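Local coordinates for GDP-L-fucose synthase (Campylobacter jejuni subsp. jejuni serotype O:2, PDB 7M13), which uses NADPH in making GDP-D-glycero-L-gluco-heptose for the capsular polysaccharide, probably by reducing a GDP-linked keto sugar, at residues V52-L66 and V94-F108. Sequence-based numbering, arbitrary orientation.
Sequences VAKFFKEEKPEYVFL and VIHNSFLNNVKKLVF
The ring of Phe56 lies against the backbone of Asn97 and Ser98, whose C and N atoms, respectively, sit over one of its faces toward the rim. Phe55 CE2 is centred over the opposite face, while Val103 CG2 and Val64 CG2 meet the edge. The side-chain amide of Asn97 is inclined by only 27° to this ring, and Asn97 CB comes within 3.7 Å of Phe56 CD2. On the other side of the sheet, the Tyr63 ring receives an off-centre CH-pi contact from Lys104 CB. The Lys104 chain runs on past the phenol and bends at its last torsion (chi4 71°), which brings NZ to Glu62 OE1 (2.9 Å), a salt bridge on the anti side of the carboxylate.

Asn101, just past the end of its helix, uses both ends of its amide. ND2 bonds Asn97 O in the amide plane, and Asn101 OD1 takes Lys60 NZ at 2.8 Å, in its carbonyl plane and on a lone pair. A water gripped by Ala53 O, Asn97 OD1 and Asn101 ND2 joins the two helices beside it; Asn97 ND2 bonds Asn93 O, one turn back. Ser98 OG, 3.4 Å from Phe56 CE1, turns back to bond Val94 O, so this buried hydroxyl is satisfied within its own helix.

Parallel pairing aligns Val64 with Leu106: Val64 N bonds Lys105 O (3.1 Å), Val107 N bonds Val64 O (2.9 Å), and Leu66 N bonds Val107 O (2.8 Å). Val64 and Leu66 pack on Val94 beneath the helix.

Strands 63-66 and 105-111 with helix 80-100 form a beta-alpha-beta unit of the Rossmann fold that binds NADP. Helix 49-59 packs beside helix 80-100, their 52-59 and 94-100 segments crossing at -32°; across the sheet, helix 247-260 covers Phe65 and Val107, and strands 11-14 and 162-171 flank the pair.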
loop_
_atom_site.group_PDB
_atom_site.type_symbol
_atom_site.label_atom_id
_atom_site.label_comp_id
_atom_site.label_asym_id
_atom_site.label_seq_id
_atom_site.Cartn_x
_atom_site.Cartn_y
_atom_site.Cartn_z
ATOM N N VAL B 52 20.649 -2.714 -2.657
ATOM C CA VAL B 52 20.009 -3.936 -2.121
ATOM C C VAL B 52 20.102 -5.073 -3.145
ATOM O O VAL B 52 20.440 -6.210 -2.770
ATOM C CB VAL B 52 18.569 -3.658 -1.674
ATOM C CG1 VAL B 52 17.906 -4.964 -1.280
ATOM C CG2 VAL B 52 18.562 -2.678 -0.529
ATOM N N ALA B 53 19.880 -4.790 -4.427
ATOM C CA ALA B 53 19.991 -5.807 -5.464
ATOM C C ALA B 53 21.431 -6.352 -5.479
ATOM O O ALA B 53 21.609 -7.563 -5.563
ATOM C CB ALA B 53 19.554 -5.186 -6.763
ATOM N N LYS B 54 22.421 -5.473 -5.399
ATOM C CA LYS B 54 23.843 -5.905 -5.408
ATOM C C LYS B 54 24.140 -6.785 -4.195
ATOM O O LYS B 54 24.836 -7.812 -4.330
ATOM C CB LYS B 54 24.780 -4.697 -5.358
ATOM C CG LYS B 54 25.022 -3.999 -6.680
ATOM C CD LYS B 54 26.076 -2.933 -6.536
ATOM C CE LYS B 54 26.379 -2.206 -7.830
ATOM N NZ LYS B 54 26.944 -0.865 -7.549
ATOM N N PHE B 55 23.649 -6.402 -3.019
ATOM C CA PHE B 55 23.860 -7.180 -1.776
ATOM C C PHE B 55 23.328 -8.604 -1.947
ATOM O O PHE B 55 23.992 -9.590 -1.580
ATOM C CB PHE B 55 23.199 -6.505 -0.574
ATOM C CG PHE B 55 23.032 -7.390 0.626
ATOM C CD1 PHE B 55 24.119 -7.672 1.436
ATOM C CD2 PHE B 55 21.827 -8.028 0.874
ATOM C CE1 PHE B 55 23.987 -8.488 2.543
ATOM C CE2 PHE B 55 21.708 -8.893 1.948
ATOM C CZ PHE B 55 22.787 -9.133 2.769
ATOM N N PHE B 56 22.085 -8.758 -2.410
ATOM C CA PHE B 56 21.476 -10.094 -2.551
ATOM C C PHE B 56 22.231 -10.939 -3.568
ATOM O O PHE B 56 22.454 -12.136 -3.320
ATOM C CB PHE B 56 19.985 -9.996 -2.871
ATOM C CG PHE B 56 19.143 -9.882 -1.628
ATOM C CD1 PHE B 56 18.711 -11.015 -0.964
ATOM C CD2 PHE B 56 18.806 -8.649 -1.099
ATOM C CE1 PHE B 56 17.993 -10.895 0.215
ATOM C CE2 PHE B 56 18.046 -8.524 0.045
ATOM C CZ PHE B 56 17.658 -9.664 0.707
ATOM N N LYS B 57 22.673 -10.327 -4.669
ATOM C CA LYS B 57 23.403 -11.070 -5.729
ATOM C C LYS B 57 24.781 -11.489 -5.196
ATOM O O LYS B 57 25.227 -12.613 -5.523
ATOM C CB LYS B 57 23.488 -10.197 -6.990
ATOM C CG LYS B 57 23.680 -10.958 -8.303
ATOM C CD LYS B 57 22.546 -11.910 -8.665
ATOM C CE LYS B 57 21.213 -11.259 -8.991
ATOM N NZ LYS B 57 20.264 -12.220 -9.612
ATOM N N GLU B 58 25.416 -10.668 -4.347
ATOM C CA GLU B 58 26.773 -10.994 -3.806
ATOM C C GLU B 58 26.674 -12.036 -2.679
ATOM O O GLU B 58 27.508 -12.975 -2.604
ATOM C CB GLU B 58 27.462 -9.717 -3.326
ATOM C CG GLU B 58 28.773 -9.922 -2.568
ATOM C CD GLU B 58 29.895 -10.579 -3.354
ATOM O OE1 GLU B 58 29.764 -10.704 -4.589
ATOM O OE2 GLU B 58 30.867 -11.015 -2.679
ATOM N N GLU B 59 25.738 -11.851 -1.751
ATOM C CA GLU B 59 25.751 -12.602 -0.472
ATOM C C GLU B 59 24.820 -13.820 -0.546
ATOM O O GLU B 59 25.063 -14.785 0.217
ATOM C CB GLU B 59 25.369 -11.696 0.688
ATOM C CG GLU B 59 26.383 -10.611 0.949
ATOM C CD GLU B 59 27.652 -11.082 1.643
ATOM O OE1 GLU B 59 27.655 -12.196 2.170
ATOM O OE2 GLU B 59 28.635 -10.307 1.630
ATOM N N LYS B 60 23.776 -13.803 -1.387
ATOM C CA LYS B 60 22.854 -14.955 -1.572
ATOM C C LYS B 60 22.428 -15.528 -0.213
ATOM O O LYS B 60 22.505 -16.747 -0.004
ATOM C CB LYS B 60 23.509 -16.025 -2.441
ATOM C CG LYS B 60 23.873 -15.592 -3.855
ATOM C CD LYS B 60 22.655 -15.343 -4.707
ATOM C CE LYS B 60 22.996 -15.196 -6.173
ATOM N NZ LYS B 60 21.780 -15.020 -7.006
ATOM N N PRO B 61 21.866 -14.712 0.715
ATOM C CA PRO B 61 21.338 -15.269 1.955
ATOM C C PRO B 61 20.234 -16.296 1.689
ATOM O O PRO B 61 19.484 -16.214 0.726
ATOM C CB PRO B 61 20.830 -14.046 2.726
ATOM C CG PRO B 61 20.469 -13.060 1.646
ATOM C CD PRO B 61 21.486 -13.297 0.548
ATOM N N GLU B 62 20.125 -17.292 2.567
ATOM C CA GLU B 62 19.131 -18.372 2.445
ATOM C C GLU B 62 17.863 -18.033 3.233
ATOM O O GLU B 62 16.819 -18.454 2.822
ATOM C CB GLU B 62 19.738 -19.664 2.995
ATOM C CG GLU B 62 20.891 -20.192 2.145
ATOM C CD GLU B 62 21.465 -21.466 2.732
ATOM O OE1 GLU B 62 20.807 -22.534 2.592
ATOM O OE2 GLU B 62 22.535 -21.363 3.359
ATOM N N TYR B 63 17.990 -17.246 4.285
ATOM C CA TYR B 63 16.895 -16.875 5.217
ATOM C C TYR B 63 17.060 -15.403 5.521
ATOM O O TYR B 63 18.184 -14.886 5.686
ATOM C CB TYR B 63 16.945 -17.719 6.500
ATOM C CG TYR B 63 16.678 -19.154 6.183
ATOM C CD1 TYR B 63 15.399 -19.657 6.131
ATOM C CD2 TYR B 63 17.717 -20.031 5.937
ATOM C CE1 TYR B 63 15.147 -20.966 5.791
ATOM C CE2 TYR B 63 17.488 -21.349 5.592
ATOM C CZ TYR B 63 16.196 -21.823 5.513
ATOM O OH TYR B 63 15.954 -23.123 5.157
ATOM N N VAL B 64 15.945 -14.679 5.583
ATOM C CA VAL B 64 15.932 -13.233 5.852
ATOM C C VAL B 64 14.974 -12.923 7.002
ATOM O O VAL B 64 13.791 -13.366 6.970
ATOM C CB VAL B 64 15.513 -12.468 4.583
ATOM C CG1 VAL B 64 15.381 -10.987 4.873
ATOM C CG2 VAL B 64 16.493 -12.711 3.424
ATOM N N PHE B 65 15.449 -12.184 7.997
ATOM C CA PHE B 65 14.610 -11.506 9.012
ATOM C C PHE B 65 14.617 -10.033 8.720
ATOM O O PHE B 65 15.692 -9.391 8.810
ATOM C CB PHE B 65 15.086 -11.813 10.425
ATOM C CG PHE B 65 15.019 -13.262 10.822
ATOM C CD1 PHE B 65 13.890 -13.762 11.451
ATOM C CD2 PHE B 65 16.114 -14.103 10.700
ATOM C CE1 PHE B 65 13.801 -15.087 11.836
ATOM C CE2 PHE B 65 16.022 -15.423 11.102
ATOM C CZ PHE B 65 14.884 -15.901 11.710
ATOM N N LEU B 66 13.469 -9.497 8.318
ATOM C CA LEU B 66 13.393 -8.092 7.884
ATOM C C LEU B 66 12.949 -7.252 9.072
ATOM O O LEU B 66 11.706 -7.144 9.293
ATOM C CB LEU B 66 12.444 -7.987 6.704
ATOM C CG LEU B 66 12.233 -6.588 6.168
ATOM C CD1 LEU B 66 13.554 -5.839 6.032
ATOM C CD2 LEU B 66 11.444 -6.674 4.876
ATOM N N VAL B 94 13.802 -5.435 -0.186
ATOM C CA VAL B 94 14.260 -6.695 0.458
ATOM C C VAL B 94 13.373 -7.850 -0.006
ATOM O O VAL B 94 13.889 -8.907 -0.361
ATOM C CB VAL B 94 14.272 -6.529 1.983
ATOM C CG1 VAL B 94 14.491 -7.841 2.698
ATOM C CG2 VAL B 94 15.317 -5.493 2.369
ATOM N N ILE B 95 12.061 -7.658 -0.089
ATOM C CA ILE B 95 11.163 -8.776 -0.434
ATOM C C ILE B 95 11.411 -9.176 -1.899
ATOM O O ILE B 95 11.575 -10.364 -2.207
ATOM C CB ILE B 95 9.697 -8.437 -0.155
ATOM C CG1 ILE B 95 9.457 -8.292 1.342
ATOM C CG2 ILE B 95 8.805 -9.503 -0.767
ATOM C CD1 ILE B 95 8.141 -7.625 1.685
ATOM N N HIS B 96 11.439 -8.212 -2.822
ATOM C CA HIS B 96 11.595 -8.557 -4.247
ATOM C C HIS B 96 12.982 -9.174 -4.488
ATOM O O HIS B 96 13.054 -10.153 -5.247
ATOM C CB HIS B 96 11.363 -7.338 -5.145
ATOM C CG HIS B 96 11.464 -7.685 -6.575
ATOM N ND1 HIS B 96 10.485 -8.417 -7.162
ATOM C CD2 HIS B 96 12.403 -7.433 -7.518
ATOM C CE1 HIS B 96 10.801 -8.607 -8.440
ATOM N NE2 HIS B 96 11.960 -8.011 -8.685
ATOM N N ASN B 97 14.041 -8.589 -3.926
ATOM C CA ASN B 97 15.409 -9.119 -4.162
ATOM C C ASN B 97 15.608 -10.450 -3.442
ATOM O O ASN B 97 16.337 -11.285 -3.958
ATOM C CB ASN B 97 16.490 -8.081 -3.901
ATOM C CG ASN B 97 16.450 -7.056 -5.014
ATOM O OD1 ASN B 97 16.859 -7.374 -6.144
ATOM N ND2 ASN B 97 15.808 -5.917 -4.774
ATOM N N SER B 98 14.824 -10.754 -2.411
ATOM C CA SER B 98 14.825 -12.099 -1.785
ATOM C C SER B 98 14.249 -13.092 -2.790
ATOM O O SER B 98 14.848 -14.133 -3.015
ATOM C CB SER B 98 14.037 -12.115 -0.498
ATOM O OG SER B 98 14.676 -11.385 0.519
ATOM N N PHE B 99 13.112 -12.769 -3.389
ATOM C CA PHE B 99 12.488 -13.602 -4.432
ATOM C C PHE B 99 13.486 -13.791 -5.586
ATOM O O PHE B 99 13.632 -14.953 -6.066
ATOM C CB PHE B 99 11.169 -12.973 -4.908
ATOM C CG PHE B 99 10.755 -13.426 -6.280
ATOM C CD1 PHE B 99 10.282 -14.703 -6.499
ATOM C CD2 PHE B 99 10.904 -12.555 -7.348
ATOM C CE1 PHE B 99 9.931 -15.119 -7.771
ATOM C CE2 PHE B 99 10.524 -12.956 -8.615
ATOM C CZ PHE B 99 10.053 -14.229 -8.820
ATOM N N LEU B 100 14.121 -12.715 -6.064
ATOM C CA LEU B 100 14.945 -12.817 -7.288
ATOM C C LEU B 100 16.143 -13.733 -7.025
ATOM O O LEU B 100 16.681 -14.317 -8.008
ATOM C CB LEU B 100 15.433 -11.437 -7.729
ATOM C CG LEU B 100 14.442 -10.552 -8.465
ATOM C CD1 LEU B 100 15.102 -9.227 -8.827
ATOM C CD2 LEU B 100 13.911 -11.260 -9.718
ATOM N N ASN B 101 16.589 -13.822 -5.782
ATOM C CA ASN B 101 17.843 -14.530 -5.402
ATOM C C ASN B 101 17.526 -15.798 -4.608
ATOM O O ASN B 101 18.438 -16.351 -3.978
ATOM C CB ASN B 101 18.791 -13.580 -4.690
ATOM C CG ASN B 101 19.344 -12.532 -5.632
ATOM O OD1 ASN B 101 20.301 -12.766 -6.398
ATOM N ND2 ASN B 101 18.678 -11.396 -5.689
ATOM N N ASN B 102 16.300 -16.307 -4.698
ATOM C CA ASN B 102 15.929 -17.676 -4.274
ATOM C C ASN B 102 16.128 -17.852 -2.774
ATOM O O ASN B 102 16.535 -18.915 -2.294
ATOM C CB ASN B 102 16.690 -18.709 -5.117
ATOM C CG ASN B 102 16.357 -18.509 -6.579
ATOM O OD1 ASN B 102 15.208 -18.701 -6.970
ATOM N ND2 ASN B 102 17.310 -18.023 -7.357
ATOM N N VAL B 103 15.897 -16.797 -1.997
ATOM C CA VAL B 103 15.797 -16.906 -0.523
ATOM C C VAL B 103 14.776 -18.003 -0.212
ATOM O O VAL B 103 13.733 -18.096 -0.874
ATOM C CB VAL B 103 15.398 -15.554 0.079
ATOM C CG1 VAL B 103 14.804 -15.744 1.477
ATOM C CG2 VAL B 103 16.563 -14.587 0.069
ATOM N N LYS B 104 15.105 -18.881 0.736
ATOM C CA LYS B 104 14.189 -19.968 1.113
ATOM C C LYS B 104 12.996 -19.446 1.905
ATOM O O LYS B 104 11.871 -19.798 1.564
ATOM C CB LYS B 104 14.949 -21.029 1.899
ATOM C CG LYS B 104 16.028 -21.683 1.073
ATOM C CD LYS B 104 16.834 -22.720 1.809
ATOM C CE LYS B 104 17.776 -23.467 0.885
ATOM N NZ LYS B 104 18.904 -22.608 0.424
ATOM N N LYS B 105 13.228 -18.630 2.921
ATOM C CA LYS B 105 12.133 -18.121 3.747
ATOM C C LYS B 105 12.491 -16.747 4.298
ATOM O O LYS B 105 13.682 -16.460 4.505
ATOM C CB LYS B 105 11.928 -19.083 4.895
ATOM C CG LYS B 105 10.537 -19.212 5.409
ATOM C CD LYS B 105 10.400 -20.572 6.085
ATOM C CE LYS B 105 9.191 -20.493 6.946
ATOM N NZ LYS B 105 8.937 -21.801 7.549
ATOM N N LEU B 106 11.475 -15.913 4.482
ATOM C CA LEU B 106 11.620 -14.548 5.001
ATOM C C LEU B 106 10.554 -14.326 6.055
ATOM O O LEU B 106 9.432 -14.800 5.861
ATOM C CB LEU B 106 11.450 -13.571 3.826
ATOM C CG LEU B 106 11.526 -12.069 4.140
ATOM C CD1 LEU B 106 12.119 -11.316 2.948
ATOM C CD2 LEU B 106 10.159 -11.509 4.484
ATOM N N VAL B 107 10.931 -13.632 7.119
ATOM C CA VAL B 107 9.971 -13.154 8.142
ATOM C C VAL B 107 10.019 -11.641 8.169
ATOM O O VAL B 107 11.099 -11.055 8.226
ATOM C CB VAL B 107 10.276 -13.739 9.519
ATOM C CG1 VAL B 107 9.468 -13.025 10.603
ATOM C CG2 VAL B 107 10.024 -15.228 9.528
ATOM N N PHE B 108 8.865 -11.013 8.023
ATOM C CA PHE B 108 8.670 -9.560 8.067
ATOM C C PHE B 108 7.866 -9.243 9.321
ATOM O O PHE B 108 6.977 -10.014 9.695
ATOM C CB PHE B 108 7.921 -9.090 6.817
ATOM C CG PHE B 108 7.450 -7.660 6.838
ATOM C CD1 PHE B 108 8.362 -6.627 6.970
ATOM C CD2 PHE B 108 6.121 -7.353 6.622
ATOM C CE1 PHE B 108 7.947 -5.309 6.978
ATOM C CE2 PHE B 108 5.706 -6.036 6.644
ATOM C CZ PHE B 108 6.621 -5.029 6.837
HETATM O O HOH W 1 19.293 -8.853 -6.830
HETATM O O HOH W 2 20.043 -17.340 -6.889
HETATM O O HOH W 3 19.632 -14.918 -1.773
#